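Local coordinates for putative diflavin flavoprotein A 3 (Synechocystis sp., PDB 6H0C), which probably transfers electrons from NADH to oxygen, reducing it to water, and is represented here by its flavodiiron core of metallo-beta-lactamase-like and flavodoxin-like domains, at residues T37-Y42 and A226-L232; P54-T60 and N87-L92. All coordinates share one frame; numbering follows the deposited sequence.

Contact 1: residues T37-Y42 and A226-L232; sequences TTANSY and APSHGPL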
loop_
_atom_site.group_PDB
_atom_site.type_symbol
_atom_site.label_atom_id
_atom_site.label_comp_id
_atom_site.label_asym_id
_atom_site.label_seq_id
_atom_site.Cartn_x
_atom_site.Cartn_y
_atom_site.Cartn_z
ATOM N N THR A 37 -1.447 14.895 5.301
ATOM C CA THR A 37 -1.036 14.273 4.054
ATOM C C THR A 37 -1.851 14.861 2.921
ATOM O O THR A 37 -2.670 15.767 3.130
ATOM C CB THR A 37 -1.190 12.732 4.102
ATOM O OG1 THR A 37 -0.734 12.170 2.871
ATOM C CG2 THR A 37 -2.634 12.315 4.330
ATOM N N THR A 38 -1.615 14.371 1.713
ATOM C CA THR A 38 -2.471 14.727 0.595
ATOM C C THR A 38 -2.788 13.447 -0.161
ATOM O O THR A 38 -2.015 12.487 -0.122
ATOM C CB THR A 38 -1.817 15.780 -0.366
ATOM O OG1 THR A 38 -0.811 15.157 -1.177
ATOM C CG2 THR A 38 -1.184 16.933 0.412
ATOM N N ALA A 39 -3.939 13.427 -0.820
ATOM C CA ALA A 39 -4.269 12.371 -1.756
ATOM C C ALA A 39 -4.270 13.005 -3.147
ATOM O O ALA A 39 -5.114 13.867 -3.446
ATOM C CB ALA A 39 -5.631 11.730 -1.417
ATOM N N ASN A 40 -3.327 12.597 -3.996
ATOM C CA ASN A 40 -3.144 13.268 -5.277
ATOM C C ASN A 40 -3.849 12.585 -6.454
ATOM O O ASN A 40 -3.636 11.408 -6.713
ATOM C CB ASN A 40 -1.647 13.400 -5.576
ATOM C CG ASN A 40 -0.904 14.159 -4.493
ATOM O OD1 ASN A 40 -1.482 15.020 -3.819
ATOM N ND2 ASN A 40 0.380 13.842 -4.313
ATOM N N SER A 41 -4.693 13.341 -7.154
ATOM C CA SER A 41 -5.319 12.894 -8.398
ATOM C C SER A 41 -4.763 13.701 -9.561
ATOM O O SER A 41 -4.426 14.870 -9.396
ATOM C CB SER A 41 -6.838 13.059 -8.343
ATOM O OG SER A 41 -7.364 12.618 -7.103
ATOM N N TYR A 42 -4.683 13.095 -10.739
ATOM C CA TYR A 42 -4.100 13.772 -11.900
ATOM C C TYR A 42 -5.022 13.724 -13.111
ATOM O O TYR A 42 -5.666 12.711 -13.391
ATOM C CB TYR A 42 -2.743 13.156 -12.251
ATOM C CG TYR A 42 -1.764 13.187 -11.096
ATOM C CD1 TYR A 42 -1.710 12.136 -10.179
ATOM C CD2 TYR A 42 -0.907 14.276 -10.902
ATOM C CE1 TYR A 42 -0.824 12.155 -9.112
ATOM C CE2 TYR A 42 -0.011 14.304 -9.828
ATOM C CZ TYR A 42 0.019 13.239 -8.940
ATOM O OH TYR A 42 0.898 13.245 -7.882
ATOM N N ALA A 226 5.082 11.486 -9.923
ATOM C CA ALA A 226 3.805 12.015 -9.462
ATOM C C ALA A 226 3.149 10.969 -8.572
ATOM O O ALA A 226 2.476 10.069 -9.072
ATOM C CB ALA A 226 2.916 12.361 -10.634
ATOM N N PRO A 227 3.363 11.073 -7.248
ATOM C CA PRO A 227 2.982 10.024 -6.293
ATOM C C PRO A 227 1.581 10.215 -5.715
ATOM O O PRO A 227 0.964 11.270 -5.922
ATOM C CB PRO A 227 4.036 10.173 -5.197
ATOM C CG PRO A 227 4.299 11.684 -5.166
ATOM C CD PRO A 227 4.050 12.200 -6.584
ATOM N N SER A 228 1.095 9.216 -4.983
ATOM C CA SER A 228 -0.205 9.329 -4.314
ATOM C C SER A 228 -0.252 10.432 -3.271
ATOM O O SER A 228 -1.299 11.064 -3.081
ATOM C CB SER A 228 -0.585 8.018 -3.622
ATOM O OG SER A 228 -0.762 6.977 -4.561
ATOM N N HIS A 229 0.866 10.632 -2.576
ATOM C CA HIS A 229 0.878 11.438 -1.353
ATOM C C HIS A 229 2.020 12.437 -1.306
ATOM O O HIS A 229 3.177 12.080 -1.561
ATOM C CB HIS A 229 0.970 10.535 -0.117
ATOM C CG HIS A 229 -0.034 9.430 -0.102
ATOM N ND1 HIS A 229 -1.384 9.655 0.065
ATOM C CD2 HIS A 229 0.110 8.090 -0.247
ATOM C CE1 HIS A 229 -2.027 8.503 0.026
ATOM N NE2 HIS A 229 -1.143 7.539 -0.162
ATOM N N GLY A 230 1.698 13.681 -0.964
ATOM C CA GLY A 230 2.711 14.696 -0.740
ATOM C C GLY A 230 3.017 15.503 -1.986
ATOM O O GLY A 230 2.262 15.467 -2.958
ATOM N N PRO A 231 4.136 16.239 -1.972
ATOM C CA PRO A 231 4.509 17.032 -3.144
ATOM C C PRO A 231 4.901 16.147 -4.310
ATOM O O PRO A 231 5.281 14.987 -4.112
ATOM C CB PRO A 231 5.715 17.834 -2.654
ATOM C CG PRO A 231 6.329 16.958 -1.614
ATOM C CD PRO A 231 5.154 16.311 -0.910
ATOM N N LEU A 232 4.806 16.683 -5.519
ATOM C CA LEU A 232 5.374 15.997 -6.666
ATOM C C LEU A 232 6.891 15.970 -6.504
ATOM O O LEU A 232 7.471 16.867 -5.886
ATOM C CB LEU A 232 4.957 16.671 -7.979
ATOM C CG LEU A 232 3.534 16.307 -8.417
ATOM C CD1 LEU A 232 2.500 17.062 -7.586
ATOM C CD2 LEU A 232 3.334 16.551 -9.894
HETATM O O HOH W 1 -4.005 9.395 -4.416
#
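This is a buried, mostly polar contact between the two sheets of the metallo-beta-lactamase-like domain: Thr38, Asn40 and Tyr42 of strand 37-45 grip strand 224-227 and the turn that follows it in the chain. Asn40 does most of the work. Its backbone N donates to Ser228 O at 2.7 Å, and with CG beside the backbone N (chi1 -58°) the amide reaches into the turn. There ND2 spends both hydrogens, one on Gly230 O at 2.8 Å and the other on Pro227 O at 3.1 Å; both oxygens lie near the amide plane, although ND2 itself stands above the plane of the Pro227 carbonyl. Thr38 OG1 fixes which way the amide faces: it accepts from Gly230 N at 2.9 Å and donates to Asn40 OD1 at 2.7 Å. Strand 37-45 belongs to the seven-stranded sheet and strand 224-227 edges the five-stranded one, as in the four-layer alpha-beta/beta-alpha sandwich of this family. His229 sits at the position that supplies a metal-site histidine in diiron relatives. Here its ND1 bonds to Thr38 O (2.9 Å), which lies in the ring plane, and its NE2 to Lys172, while Thr37 OG1 turns to His177. A water bridges Asn40 O and, weakly, Ser228 O. Further along, Tyr42 OH is a second donor to Pro227 O at 2.8 Å, and that oxygen lies in the plane of the tyrosine ring. Tyr42 CZ rests 3.5 Å from Ala226 CB, and Leu232 CD2 comes up to the ring edge.

Contact 2: residues P54-T60 and N87-L92; sequences PPGESFT and NRAHTL
The first turns of helix 86-98, on the side of the metallo-beta-lactamase-like domain where relatives hold their diiron site, hold the Pro-Pro-Gly loop after strand 49-52, with Asn87, Arg88 and Thr91 meeting Pro54 to Glu57. Asn87 carries its CG opposite the backbone N (chi1 -165°), which sends OD1 to the loop. That oxygen accepts from Glu57 N at 2.7 Å, the N-H lying above the plane of the amide carbonyl, and crowds Gly56 CA at 3.1 Å, an approach that depends on Gly56 having no side chain. A water donates to the same OD1 and accepts from Ser58 N. Arg88 bends at chi2 (-77°) to run back over the loop; its NH1 donates to Pro54 O at 3.0 Å, Gly56 N lies over a guanidinium face, and NH2 binds a citrate probably left from crystallisation. Classical flavodiiron proteins carry an H-x-E-x-D-H metal motif at this helix start. Here His83 is kept, but Asn85, Asn87 and Arg88 fill the later positions, consistent with a non-canonical site. One turn on, Thr91 OG1 makes a short bond to Pro55 O (2.5 Å) and also meets Thr60 OG1 at 2.7 Å, the two threonine side chains running past each other in opposite directions. Thr91 CG2 packs against Pro54 CB at 3.8 Å. On the outer side Glu57 CG lies 3.7 Å from His90 CB and OE1 hangs over the rim of the His90 ring, while Thr60 OG1, in the plane of that ring, bonds weakly to ND1.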
loop_
_atom_site.group_PDB
_atom_site.type_symbol
_atom_site.label_atom_id
_atom_site.label_comp_id
_atom_site.label_asym_id
_atom_site.label_seq_id
_atom_site.Cartn_x
_atom_site.Cartn_y
_atom_site.Cartn_z
ATOM N N PRO A 54 -8.935 9.068 -8.229
ATOM C CA PRO A 54 -9.779 9.835 -7.308
ATOM C C PRO A 54 -9.422 9.467 -5.881
ATOM O O PRO A 54 -9.039 8.325 -5.628
ATOM C CB PRO A 54 -11.201 9.385 -7.654
ATOM C CG PRO A 54 -11.107 8.853 -9.047
ATOM C CD PRO A 54 -9.717 8.301 -9.213
ATOM N N PRO A 55 -9.528 10.423 -4.960
ATOM C CA PRO A 55 -9.197 10.198 -3.542
ATOM C C PRO A 55 -10.240 9.329 -2.816
ATOM O O PRO A 55 -11.308 9.066 -3.366
ATOM C CB PRO A 55 -9.168 11.616 -2.965
ATOM C CG PRO A 55 -10.183 12.365 -3.812
ATOM C CD PRO A 55 -10.092 11.762 -5.206
ATOM N N GLY A 56 -9.932 8.900 -1.597
ATOM C CA GLY A 56 -10.837 8.061 -0.830
ATOM C C GLY A 56 -11.989 8.766 -0.122
ATOM O O GLY A 56 -12.247 9.948 -0.354
ATOM N N GLU A 57 -12.659 8.025 0.763
ATOM C CA GLU A 57 -13.924 8.442 1.385
ATOM C C GLU A 57 -13.883 9.785 2.101
ATOM O O GLU A 57 -14.868 10.522 2.077
ATOM C CB GLU A 57 -14.405 7.392 2.395
ATOM C CG GLU A 57 -14.401 5.958 1.900
ATOM C CD GLU A 57 -15.167 5.018 2.828
ATOM O OE1 GLU A 57 -16.317 5.359 3.190
ATOM O OE2 GLU A 57 -14.619 3.947 3.190
ATOM N N SER A 58 -12.769 10.093 2.764
ATOM C CA SER A 58 -12.649 11.358 3.496
ATOM C C SER A 58 -12.746 12.552 2.564
ATOM O O SER A 58 -13.010 13.662 3.009
ATOM C CB SER A 58 -11.320 11.440 4.251
ATOM O OG SER A 58 -11.112 10.303 5.053
ATOM N N PHE A 59 -12.514 12.319 1.272
ATOM C CA PHE A 59 -12.319 13.406 0.322
ATOM C C PHE A 59 -13.345 13.419 -0.796
ATOM O O PHE A 59 -13.386 14.363 -1.595
ATOM C CB PHE A 59 -10.925 13.330 -0.300
ATOM C CG PHE A 59 -9.810 13.516 0.685
ATOM C CD1 PHE A 59 -9.625 14.731 1.320
ATOM C CD2 PHE A 59 -8.930 12.479 0.956
ATOM C CE1 PHE A 59 -8.592 14.907 2.213
ATOM C CE2 PHE A 59 -7.896 12.646 1.843
ATOM C CZ PHE A 59 -7.726 13.861 2.476
ATOM N N THR A 60 -14.160 12.371 -0.850
ATOM C CA THR A 60 -15.084 12.163 -1.960
ATOM C C THR A 60 -15.840 13.429 -2.388
ATOM O O THR A 60 -15.780 13.823 -3.550
ATOM C CB THR A 60 -16.117 11.074 -1.620
ATOM O OG1 THR A 60 -15.439 9.846 -1.304
ATOM C CG2 THR A 60 -17.065 10.860 -2.802
ATOM N N ASN A 87 -12.173 1.741 0.167
ATOM C CA ASN A 87 -12.195 3.161 0.473
ATOM C C ASN A 87 -12.207 3.988 -0.822
ATOM O O ASN A 87 -13.066 4.849 -1.016
ATOM C CB ASN A 87 -10.988 3.512 1.360
ATOM C CG ASN A 87 -11.114 4.876 2.021
ATOM O OD1 ASN A 87 -11.056 5.911 1.357
ATOM N ND2 ASN A 87 -11.260 4.882 3.342
ATOM N N ARG A 88 -11.259 3.711 -1.713
ATOM C CA ARG A 88 -11.228 4.357 -3.018
ATOM C C ARG A 88 -12.469 4.002 -3.848
ATOM O O ARG A 88 -12.985 4.826 -4.610
ATOM C CB ARG A 88 -9.961 3.958 -3.786
ATOM C CG ARG A 88 -8.641 4.382 -3.137
ATOM C CD ARG A 88 -8.345 5.856 -3.332
ATOM N NE ARG A 88 -7.129 6.256 -2.620
ATOM C CZ ARG A 88 -6.272 7.174 -3.064
ATOM N NH1 ARG A 88 -6.491 7.790 -4.222
ATOM N NH2 ARG A 88 -5.194 7.470 -2.351
ATOM N N ALA A 89 -12.935 2.765 -3.717
ATOM C CA ALA A 89 -14.073 2.302 -4.509
ATOM C C ALA A 89 -15.320 3.119 -4.187
ATOM O O ALA A 89 -16.185 3.316 -5.045
ATOM C CB ALA A 89 -14.327 0.826 -4.270
ATOM N N HIS A 90 -15.393 3.610 -2.955
ATOM C CA HIS A 90 -16.512 4.437 -2.523
ATOM C C HIS A 90 -16.645 5.699 -3.384
ATOM O O HIS A 90 -17.731 6.014 -3.879
ATOM C CB HIS A 90 -16.339 4.809 -1.057
ATOM C CG HIS A 90 -17.437 5.667 -0.522
ATOM N ND1 HIS A 90 -17.364 7.044 -0.506
ATOM C CD2 HIS A 90 -18.638 5.345 0.015
ATOM C CE1 HIS A 90 -18.469 7.531 0.027
ATOM N NE2 HIS A 90 -19.262 6.522 0.342
ATOM N N THR A 91 -15.531 6.411 -3.561
ATOM C CA THR A 91 -15.491 7.586 -4.427
ATOM C C THR A 91 -15.796 7.227 -5.873
ATOM O O THR A 91 -16.486 7.970 -6.583
ATOM C CB THR A 91 -14.118 8.269 -4.382
ATOM O OG1 THR A 91 -13.784 8.582 -3.025
ATOM C CG2 THR A 91 -14.128 9.541 -5.224
ATOM N N LEU A 92 -15.268 6.088 -6.311
ATOM C CA LEU A 92 -15.498 5.624 -7.674
ATOM C C LEU A 92 -16.978 5.457 -7.987
ATOM O O LEU A 92 -17.408 5.812 -9.080
ATOM C CB LEU A 92 -14.782 4.303 -7.929
ATOM C CG LEU A 92 -13.308 4.422 -8.268
ATOM C CD1 LEU A 92 -12.727 3.032 -8.447
ATOM C CD2 LEU A 92 -13.128 5.274 -9.521
HETATM O O HOH W 2 -10.024 8.820 2.339
#

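Contact 2 is nested in the chain loop closed by contact 1, and the two share a wall. On the side of strand 37-42 away from 226-232, Ala39 CB packs on Pro55 and Phe59, and Ser41 OG comes within 3.4 Å of Pro55 CD. Contact 1 is wholly buried and joins two sheets, with a backbone bond supplemented by an amide, hydroxyls and the His229 imidazole. Contact 2 joins a loop, and the first residue of helix 60-70 after it, to the start of helix 86-98; its threonines are buried, but Glu57 is exposed and charged side chains take part. Both reach the region corresponding to the diiron site of relatives: His229 and Arg88 each lie beside bound citrate.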